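Local coordinates for protein Aureochrome1 (Vaucheria frigida, PDB 3UE6) that probably senses blue light as a photoreceptor, through a LOV domain of the PAS family that binds flavin mononucleotide, at residues Q46-I50 / Y62-F67; D108-L113 / W124-A130. All coordinates share one frame; numbering follows the deposited sequence.

Interaction 1 (Q46-I50 / Y62-F67)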
ATOM      1  N   GLN A  46      -7.622   5.608  -5.785  1.00 94.21           N
ATOM      2  CA  GLN A  46      -7.199   6.615  -4.823  1.00 84.28           C
ATOM      3  C   GLN A  46      -8.063   6.663  -3.565  1.00 71.64           C
ATOM      4  O   GLN A  46      -7.986   7.619  -2.800  1.00 73.14           O
ATOM      5  CB  GLN A  46      -7.078   7.996  -5.472  1.00 96.73           C
ATOM      6  CG  GLN A  46      -5.695   8.268  -6.050  1.00107.59           C
ATOM      7  CD  GLN A  46      -4.602   8.176  -4.996  1.00107.46           C
ATOM      8  OE1 GLN A  46      -4.784   8.604  -3.855  1.00108.70           O
ATOM      9  NE2 GLN A  46      -3.461   7.614  -5.375  1.00105.51           N
ATOM     10  N   ASN A  47      -8.878   5.635  -3.340  1.00 67.97           N
ATOM     11  CA  ASN A  47      -9.584   5.515  -2.066  1.00 67.56           C
ATOM     12  C   ASN A  47      -9.031   4.366  -1.233  1.00 66.15           C
ATOM     13  O   ASN A  47      -9.485   3.227  -1.352  1.00 66.99           O
ATOM     14  CB  ASN A  47     -11.088   5.319  -2.263  1.00 71.41           C
ATOM     15  CG  ASN A  47     -11.727   6.444  -3.044  1.00 80.87           C
ATOM     16  OD1 ASN A  47     -11.276   7.590  -2.994  1.00 82.54           O
ATOM     17  ND2 ASN A  47     -12.784   6.121  -3.777  1.00 86.55           N
ATOM     18  N   PHE A  48      -8.051   4.658  -0.387  1.00 63.63           N
ATOM     19  CA  PHE A  48      -7.489   3.620   0.461  1.00 62.23           C
ATOM     20  C   PHE A  48      -6.913   4.165   1.757  1.00 63.47           C
ATOM     21  O   PHE A  48      -6.719   5.371   1.914  1.00 63.47           O
ATOM     22  CB  PHE A  48      -6.421   2.826  -0.297  1.00 64.28           C
ATOM     23  CG  PHE A  48      -5.213   3.638  -0.678  1.00 64.49           C
ATOM     24  CD1 PHE A  48      -4.135   3.749   0.189  1.00 62.87           C
ATOM     25  CD2 PHE A  48      -5.151   4.284  -1.903  1.00 64.72           C
ATOM     26  CE1 PHE A  48      -3.016   4.494  -0.159  1.00 65.70           C
ATOM     27  CE2 PHE A  48      -4.035   5.030  -2.258  1.00 69.58           C
ATOM     28  CZ  PHE A  48      -2.967   5.135  -1.385  1.00 72.15           C
ATOM     29  N   VAL A  49      -6.650   3.254   2.686  1.00 60.63           N
ATOM     30  CA  VAL A  49      -5.951   3.589   3.917  1.00 67.08           C
ATOM     31  C   VAL A  49      -4.901   2.528   4.242  1.00 76.81           C
ATOM     32  O   VAL A  49      -4.929   1.421   3.698  1.00 71.66           O
ATOM     33  CB  VAL A  49      -6.922   3.736   5.110  1.00 64.17           C
ATOM     34  CG1 VAL A  49      -7.948   4.834   4.837  1.00 64.25           C
ATOM     35  CG2 VAL A  49      -7.618   2.416   5.383  1.00 56.40           C
ATOM     36  N   ILE A  50      -3.968   2.881   5.119  1.00 78.03           N
ATOM     37  CA  ILE A  50      -3.009   1.925   5.655  1.00 65.74           C
ATOM     38  C   ILE A  50      -3.093   1.964   7.174  1.00 70.56           C
ATOM     39  O   ILE A  50      -3.024   3.035   7.775  1.00 70.88           O
ATOM     40  CB  ILE A  50      -1.564   2.276   5.268  1.00 65.82           C
ATOM     41  CG1 ILE A  50      -1.436   2.535   3.767  1.00 62.66           C
ATOM     42  CG2 ILE A  50      -0.624   1.154   5.696  1.00 71.18           C
ATOM     43  CD1 ILE A  50      -1.376   1.279   2.929  1.00 60.61           C
ATOM     44  N   TYR A  62      -1.884   6.147   7.282  1.00 62.16           N
ATOM     45  CA  TYR A  62      -1.947   6.937   6.059  1.00 66.86           C
ATOM     46  C   TYR A  62      -3.329   6.825   5.421  1.00 70.03           C
ATOM     47  O   TYR A  62      -3.976   5.782   5.505  1.00 67.07           O
ATOM     48  CB  TYR A  62      -0.852   6.541   5.063  1.00 63.52           C
ATOM     49  CG  TYR A  62      -0.919   7.357   3.786  1.00 69.90           C
ATOM     50  CD1 TYR A  62      -0.206   8.542   3.654  1.00 64.32           C
ATOM     51  CD2 TYR A  62      -1.720   6.956   2.726  1.00 70.30           C
ATOM     52  CE1 TYR A  62      -0.282   9.299   2.497  1.00 67.01           C
ATOM     53  CE2 TYR A  62      -1.804   7.702   1.568  1.00 65.61           C
ATOM     54  CZ  TYR A  62      -1.082   8.872   1.455  1.00 67.42           C
ATOM     55  OH  TYR A  62      -1.165   9.614   0.300  1.00 70.53           O
ATOM     56  N   ALA A  63      -3.777   7.905   4.786  1.00 74.60           N
ATOM     57  CA  ALA A  63      -5.055   7.909   4.077  1.00 70.15           C
ATOM     58  C   ALA A  63      -4.954   8.729   2.790  1.00 70.93           C
ATOM     59  O   ALA A  63      -4.447   9.854   2.799  1.00 63.79           O
ATOM     60  CB  ALA A  63      -6.161   8.448   4.972  1.00 65.49           C
ATOM     61  N   SER A  64      -5.427   8.159   1.684  1.00 71.10           N
ATOM     62  CA  SER A  64      -5.327   8.817   0.384  1.00 73.48           C
ATOM     63  C   SER A  64      -6.284   9.997   0.302  1.00 77.17           C
ATOM     64  O   SER A  64      -7.292  10.033   1.008  1.00 77.98           O
ATOM     65  CB  SER A  64      -5.598   7.826  -0.749  1.00 67.59           C
ATOM     66  OG  SER A  64      -6.856   7.198  -0.600  1.00 59.81           O
ATOM     67  N   ARG A  65      -5.974  10.965  -0.555  1.00 81.69           N
ATOM     68  CA  ARG A  65      -6.827  12.141  -0.686  1.00 85.32           C
ATOM     69  C   ARG A  65      -8.217  11.726  -1.148  1.00 82.02           C
ATOM     70  O   ARG A  65      -9.209  12.380  -0.828  1.00 93.96           O
ATOM     71  CB  ARG A  65      -6.230  13.160  -1.659  1.00 87.54           C
ATOM     72  CG  ARG A  65      -6.303  12.740  -3.113  1.00 89.90           C
ATOM     73  CD  ARG A  65      -6.186  13.932  -4.059  1.00 83.72           C
ATOM     74  NE  ARG A  65      -4.815  14.414  -4.202  1.00 78.11           N
ATOM     75  CZ  ARG A  65      -4.337  14.975  -5.308  1.00 82.96           C
ATOM     76  NH1 ARG A  65      -5.115  15.117  -6.370  1.00 86.06           N
ATOM     77  NH2 ARG A  65      -3.081  15.391  -5.356  1.00 81.27           N
ATOM     78  N   GLY A  66      -8.285  10.633  -1.900  1.00 70.57           N
ATOM     79  CA  GLY A  66      -9.555  10.137  -2.396  1.00 68.87           C
ATOM     80  C   GLY A  66     -10.437   9.728  -1.239  1.00 71.06           C
ATOM     81  O   GLY A  66     -11.633  10.015  -1.218  1.00 80.18           O
ATOM     82  N   PHE A  67      -9.830   9.056  -0.268  1.00 66.01           N
ATOM     83  CA  PHE A  67     -10.528   8.635   0.932  1.00 60.29           C
ATOM     84  C   PHE A  67     -11.024   9.826   1.756  1.00 65.14           C
ATOM     85  O   PHE A  67     -12.133   9.810   2.279  1.00 68.45           O
ATOM     86  CB  PHE A  67      -9.621   7.759   1.784  1.00 55.96           C
ATOM     87  CG  PHE A  67     -10.235   7.355   3.090  1.00 63.51           C
ATOM     88  CD1 PHE A  67     -10.929   6.163   3.200  1.00 65.18           C
ATOM     89  CD2 PHE A  67     -10.120   8.165   4.210  1.00 62.12           C
ATOM     90  CE1 PHE A  67     -11.499   5.787   4.403  1.00 62.10           C
ATOM     91  CE2 PHE A  67     -10.687   7.795   5.408  1.00 65.43           C
ATOM     92  CZ  PHE A  67     -11.378   6.605   5.508  1.00 63.44           C
TER
HETATM   93  O   HOH W   1      -3.289  10.586  -1.879  1.00 65.86           O

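Interaction 2 (D108-L113 / W124-A130). With FMN (flavin mononucleotide), chain G.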
ATOM      1  N   ASP A 108      -8.053 -12.287   3.680  1.00 78.53           N
ATOM      2  CA  ASP A 108      -8.551 -11.105   2.976  1.00 80.48           C
ATOM      3  C   ASP A 108      -9.994 -11.303   2.536  1.00 85.75           C
ATOM      4  O   ASP A 108     -10.328 -12.332   1.946  1.00 91.98           O
ATOM      5  CB  ASP A 108      -7.716 -10.821   1.721  1.00 79.14           C
ATOM      6  CG  ASP A 108      -6.234 -10.683   2.006  1.00 78.60           C
ATOM      7  OD1 ASP A 108      -5.854 -10.420   3.168  1.00 70.94           O
ATOM      8  OD2 ASP A 108      -5.446 -10.824   1.048  1.00 57.41           O
ATOM      9  N   THR A 109     -10.847 -10.317   2.799  1.00 77.50           N
ATOM     10  CA  THR A 109     -12.207 -10.353   2.274  1.00 81.20           C
ATOM     11  C   THR A 109     -12.706  -8.970   1.895  1.00 78.51           C
ATOM     12  O   THR A 109     -12.055  -7.958   2.162  1.00 77.40           O
ATOM     13  CB  THR A 109     -13.210 -10.956   3.265  1.00 85.56           C
ATOM     14  OG1 THR A 109     -13.151 -10.247   4.506  1.00 76.26           O
ATOM     15  CG2 THR A 109     -12.917 -12.436   3.505  1.00 98.83           C
ATOM     16  N   SER A 110     -13.874  -8.943   1.268  1.00 78.19           N
ATOM     17  CA  SER A 110     -14.545  -7.699   0.945  1.00 70.11           C
ATOM     18  C   SER A 110     -15.996  -7.777   1.394  1.00 70.52           C
ATOM     19  O   SER A 110     -16.628  -8.834   1.322  1.00 68.60           O
ATOM     20  CB  SER A 110     -14.452  -7.405  -0.550  1.00 67.01           C
ATOM     21  OG  SER A 110     -14.898  -8.503  -1.318  1.00 70.88           O
ATOM     22  N   VAL A 111     -16.510  -6.653   1.880  1.00 71.45           N
ATOM     23  CA  VAL A 111     -17.882  -6.588   2.355  1.00 70.96           C
ATOM     24  C   VAL A 111     -18.545  -5.304   1.886  1.00 70.77           C
ATOM     25  O   VAL A 111     -17.884  -4.277   1.735  1.00 74.46           O
ATOM     26  CB  VAL A 111     -17.950  -6.645   3.890  1.00 70.27           C
ATOM     27  CG1 VAL A 111     -19.387  -6.830   4.338  1.00 65.48           C
ATOM     28  CG2 VAL A 111     -17.086  -7.768   4.414  1.00 75.31           C
ATOM     29  N   CYS A 112     -19.851  -5.368   1.655  1.00 63.32           N
ATOM     30  CA  CYS A 112     -20.625  -4.188   1.313  1.00 69.79           C
ATOM     31  C   CYS A 112     -21.526  -3.796   2.488  1.00 74.40           C
ATOM     32  O   CYS A 112     -22.434  -4.540   2.864  1.00 73.43           O
ATOM     33  CB  CYS A 112     -21.452  -4.436   0.050  1.00 70.77           C
ATOM     34  SG  CYS A 112     -22.335  -2.977  -0.553  1.00 77.13           S
ATOM     35  N   LEU A 113     -21.256  -2.630   3.069  1.00 69.10           N
ATOM     36  CA  LEU A 113     -22.034  -2.133   4.202  1.00 67.51           C
ATOM     37  C   LEU A 113     -22.301  -0.629   4.116  1.00 69.29           C
ATOM     38  O   LEU A 113     -21.600   0.100   3.407  1.00 61.66           O
ATOM     39  CB  LEU A 113     -21.361  -2.477   5.538  1.00 61.70           C
ATOM     40  CG  LEU A 113     -19.843  -2.357   5.726  1.00 63.61           C
ATOM     41  CD1 LEU A 113     -19.231  -1.194   4.960  1.00 65.89           C
ATOM     42  CD2 LEU A 113     -19.510  -2.255   7.207  1.00 45.94           C
ATOM     43  N   TRP A 124     -23.351   3.303   0.435  1.00 78.96           N
ATOM     44  CA  TRP A 124     -22.984   1.895   0.522  1.00 72.98           C
ATOM     45  C   TRP A 124     -21.540   1.684   0.093  1.00 72.25           C
ATOM     46  O   TRP A 124     -21.114   2.172  -0.955  1.00 72.36           O
ATOM     47  CB  TRP A 124     -23.937   1.018  -0.285  1.00 60.54           C
ATOM     48  CG  TRP A 124     -25.227   0.829   0.410  1.00 66.55           C
ATOM     49  CD1 TRP A 124     -26.334   1.621   0.307  1.00 60.69           C
ATOM     50  CD2 TRP A 124     -25.560  -0.191   1.347  1.00 68.74           C
ATOM     51  NE1 TRP A 124     -27.341   1.149   1.111  1.00 58.53           N
ATOM     52  CE2 TRP A 124     -26.884   0.022   1.772  1.00 69.16           C
ATOM     53  CE3 TRP A 124     -24.866  -1.291   1.876  1.00 66.20           C
ATOM     54  CZ2 TRP A 124     -27.535  -0.797   2.682  1.00 53.61           C
ATOM     55  CZ3 TRP A 124     -25.510  -2.110   2.785  1.00 68.68           C
ATOM     56  CH2 TRP A 124     -26.826  -1.860   3.178  1.00 69.90           C
ATOM     57  N   ASN A 125     -20.792   0.958   0.919  1.00 71.16           N
ATOM     58  CA  ASN A 125     -19.359   0.793   0.720  1.00 65.73           C
ATOM     59  C   ASN A 125     -18.950  -0.649   0.435  1.00 57.22           C
ATOM     60  O   ASN A 125     -19.018  -1.496   1.323  1.00 66.39           O
ATOM     61  CB  ASN A 125     -18.612   1.310   1.957  1.00 66.98           C
ATOM     62  CG  ASN A 125     -17.107   1.250   1.804  1.00 63.54           C
ATOM     63  OD1 ASN A 125     -16.595   0.974   0.723  1.00 64.58           O
ATOM     64  ND2 ASN A 125     -16.390   1.525   2.888  1.00 51.18           N
ATOM     65  N   LEU A 126     -18.548  -0.929  -0.806  1.00 60.28           N
ATOM     66  CA  LEU A 126     -17.886  -2.199  -1.126  1.00 59.48           C
ATOM     67  C   LEU A 126     -16.428  -2.077  -0.718  1.00 57.32           C
ATOM     68  O   LEU A 126     -15.620  -1.433  -1.388  1.00 63.40           O
ATOM     69  CB  LEU A 126     -17.978  -2.559  -2.612  1.00 66.31           C
ATOM     70  CG  LEU A 126     -17.258  -3.863  -3.005  1.00 67.14           C
ATOM     71  CD1 LEU A 126     -17.596  -4.997  -2.039  1.00 62.82           C
ATOM     72  CD2 LEU A 126     -17.558  -4.281  -4.443  1.00 60.12           C
ATOM     73  N   PHE A 127     -16.102  -2.701   0.399  1.00 54.57           N
ATOM     74  CA  PHE A 127     -14.849  -2.432   1.063  1.00 61.55           C
ATOM     75  C   PHE A 127     -13.979  -3.702   1.118  1.00 62.55           C
ATOM     76  O   PHE A 127     -14.435  -4.756   1.551  1.00 57.71           O
ATOM     77  CB  PHE A 127     -15.162  -1.853   2.444  1.00 59.05           C
ATOM     78  CG  PHE A 127     -14.218  -2.273   3.511  1.00 62.65           C
ATOM     79  CD1 PHE A 127     -12.934  -1.764   3.551  1.00 73.78           C
ATOM     80  CD2 PHE A 127     -14.625  -3.146   4.501  1.00 58.66           C
ATOM     81  CE1 PHE A 127     -12.061  -2.142   4.545  1.00 71.95           C
ATOM     82  CE2 PHE A 127     -13.759  -3.523   5.501  1.00 67.27           C
ATOM     83  CZ  PHE A 127     -12.475  -3.021   5.523  1.00 69.06           C
ATOM     84  N   PHE A 128     -12.741  -3.596   0.639  1.00 55.32           N
ATOM     85  CA  PHE A 128     -11.803  -4.715   0.651  1.00 68.71           C
ATOM     86  C   PHE A 128     -10.658  -4.465   1.631  1.00 69.87           C
ATOM     87  O   PHE A 128     -10.178  -3.337   1.768  1.00 68.63           O
ATOM     88  CB  PHE A 128     -11.253  -4.993  -0.752  1.00 78.69           C
ATOM     89  CG  PHE A 128     -10.163  -6.048  -0.790  1.00 89.49           C
ATOM     90  CD1 PHE A 128     -10.481  -7.400  -0.831  1.00 96.45           C
ATOM     91  CD2 PHE A 128      -8.824  -5.685  -0.811  1.00 86.84           C
ATOM     92  CE1 PHE A 128      -9.482  -8.369  -0.875  1.00 84.33           C
ATOM     93  CE2 PHE A 128      -7.826  -6.648  -0.854  1.00 84.21           C
ATOM     94  CZ  PHE A 128      -8.153  -7.989  -0.886  1.00 79.59           C
ATOM     95  N   VAL A 129     -10.227  -5.526   2.307  1.00 67.34           N
ATOM     96  CA  VAL A 129      -9.136  -5.435   3.269  1.00 66.47           C
ATOM     97  C   VAL A 129      -8.126  -6.573   3.067  1.00 75.32           C
ATOM     98  O   VAL A 129      -8.503  -7.711   2.778  1.00 70.35           O
ATOM     99  CB  VAL A 129      -9.666  -5.435   4.727  1.00 68.71           C
ATOM    100  CG1 VAL A 129     -10.549  -6.646   4.994  1.00 66.83           C
ATOM    101  CG2 VAL A 129      -8.516  -5.379   5.715  1.00 76.93           C
ATOM    102  N   ALA A 130      -6.840  -6.254   3.194  1.00 82.04           N
ATOM    103  CA  ALA A 130      -5.783  -7.250   3.036  1.00 75.67           C
ATOM    104  C   ALA A 130      -4.654  -7.047   4.036  1.00 70.75           C
ATOM    105  O   ALA A 130      -4.128  -5.941   4.179  1.00 65.56           O
ATOM    106  CB  ALA A 130      -5.239  -7.239   1.611  1.00 63.14           C
TER
HETATM  107  N1  FMN G 500     -14.969  -0.721   8.504  1.00 74.23           N
HETATM  108  C2  FMN G 500     -15.935   0.026   7.863  1.00 66.25           C
HETATM  109  O2  FMN G 500     -17.099   0.009   8.271  1.00 62.07           O
HETATM  110  N3  FMN G 500     -15.596   0.790   6.767  1.00 64.57           N
HETATM  111  C4  FMN G 500     -14.299   0.814   6.307  1.00 64.68           C
HETATM  112  O4  FMN G 500     -13.998   1.496   5.333  1.00 61.75           O
HETATM  113  C4A FMN G 500     -13.324   0.065   6.953  1.00 75.93           C
HETATM  114  N5  FMN G 500     -12.013   0.075   6.508  1.00 82.66           N
HETATM  115  C5A FMN G 500     -11.054  -0.676   7.154  1.00 82.23           C
HETATM  116  C6  FMN G 500      -9.743  -0.659   6.699  1.00 86.00           C
HETATM  117  C7  FMN G 500      -8.765  -1.411   7.339  1.00 81.26           C
HETATM  118  C7M FMN G 500      -7.347  -1.387   6.839  1.00 75.05           C
HETATM  119  C8  FMN G 500      -9.106  -2.184   8.443  1.00 80.38           C
HETATM  120  C8M FMN G 500      -8.049  -2.994   9.130  1.00 82.15           C
HETATM  121  C9  FMN G 500     -10.421  -2.203   8.899  1.00 82.27           C
HETATM  122  C9A FMN G 500     -11.400  -1.448   8.255  1.00 79.75           C
HETATM  123  N10 FMN G 500     -12.711  -1.444   8.706  1.00 66.57           N
HETATM  124  C10 FMN G 500     -13.668  -0.705   8.053  1.00 69.83           C
HETATM  125  C1' FMN G 500     -13.143  -2.276   9.875  1.00 67.72           C
HETATM  126  C2' FMN G 500     -12.982  -1.604  11.228  1.00 69.10           C
HETATM  127  O2' FMN G 500     -11.749  -0.932  11.292  1.00 73.45           O
HETATM  128  C3' FMN G 500     -13.060  -2.677  12.310  1.00 74.42           C
HETATM  129  O3' FMN G 500     -12.033  -3.630  12.140  1.00 71.98           O
HETATM  130  C4' FMN G 500     -14.420  -3.364  12.255  1.00 78.42           C
HETATM  131  O4' FMN G 500     -15.421  -2.413  12.532  1.00 80.41           O
HETATM  132  C5' FMN G 500     -14.551  -4.516  13.247  1.00 76.59           C
HETATM  133  O5' FMN G 500     -13.915  -4.187  14.463  1.00 79.39           O
HETATM  134  P   FMN G 500     -14.751  -3.750  15.770  1.00 73.98           P
HETATM  135  O1P FMN G 500     -15.458  -2.453  15.452  1.00 84.42           O
HETATM  136  O2P FMN G 500     -13.816  -3.531  16.931  1.00 76.11           O
HETATM  137  O3P FMN G 500     -15.766  -4.802  16.143  1.00 66.85           O

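Interaction 1 (Q46-I50 / Y62-F67)
Val49 faces Ala63 as an antiparallel non-hydrogen-bonded pair (CA to CA 4.4 Å), and Ile50 and Tyr62 form the neighbouring hydrogen-bonded pair, with Ile50 N donating to Tyr62 O at 2.9 Å and a weak return bond from Tyr62 N to Ile50 O. This is the first beta hairpin of the PAS/LOV fold, and its second strand turns at Ser64 directly into helix 65-71. Ser64, at the N-cap position, binds the helix start to segment 46-50: its N donates to Phe48 O in a nearly straight bond, while its OG accepts from Phe48 N (2.8 Å, 167° at the hydrogen) and donates to Gln46 O from above that carbonyl plane. Phe48 holds CG between its backbone N and carbonyl carbon (chi1 65°), which lays one ring face on Ser64 CB, 3.8 Å from the centroid. Tyr62 meets that ring with CE2, 3.8 Å from Phe48 CE1. Val49 divides its branches: CG2 faces the flavin C7M, and CG1 sits over the centre of the Phe67 ring, 3.6 Å from its centroid. Val49 also touches Cys83, the cysteine of the LOV-type NCRFLQ sequence. Leu132 of the second subunit packs on Phe48 and takes a hydrogen bond from Gln46 NE2. At the other branch of that amide, a water donates to Gln46 OE1, accepts from Arg65 N at 3.0 Å and bonds to Tyr62 OH.

Interaction 2 (D108-L113 / W124-A130)
Leu113, with CG held between its backbone N and carbonyl carbon (chi1 41°), and Asn125, with CG trans to N (chi1 -177°), run side by side in the same direction, bringing Leu113 CD1 within 4.0 Å of Asn125 CB and both chain ends to the flavin. Their strands, 109-116 and 122-133, form an antiparallel hairpin at the edge of the PAS sheet. Val111 and Phe127 are joined by reciprocal backbone hydrogen bonds, as are Leu113 and Asn125; Val129 N adds one to Thr109 O. Phe127 turns one ring face to FMN, whose C4A lies 3.4 Å above the ring plane, offset toward the rim, while Val111 O lies at the ring edge. Phe127 CE1 is 3.0 Å from FMN N5. Replacing Phe127 by an alanine would probably leave a gap beneath C4A and N5 and remove the aromatic face that packs on the isoalloxazine. The ND2 of Asn125 donates to Asn115 OD1 and lies 3.4 Å from FMN O4; its OD1 accepts from Ser147 N. The reverse face carries Cys112, whose SG sits obliquely beside Trp124, 3.9 Å from CE3, and Phe128, whose ring edge meets Ser110 CB. Helix 151-161 packs here on Cys112, Trp124 and Leu126. The hairpin thus sets apolar groups and one fixed amide against the flavin and stands between it and helix 151-161, a position from which, as in other LOV domains, light-induced changes could plausibly be relayed onward.

From the N terminus, interaction 1 comes first: it closes the hairpin of strands 48-52 and 60-63 and leads into helix 65-71. The chain then passes through helices 75-78 and 93-105 before interaction 2 closes the hairpin of strands 109-116 and 122-133. The two are in series, neither nested nor crossed, with centres about 14 Å apart and no direct touch. Strand 139-145 lies between strands 48-52 and 122-133 and joins both hairpins into one antiparallel sheet, whose outermost strands are 60-63 and 109-116. Each hairpin contributes to the flavin pocket; interaction 1 also meets the second subunit, whereas interaction 2 meets helix 151-161.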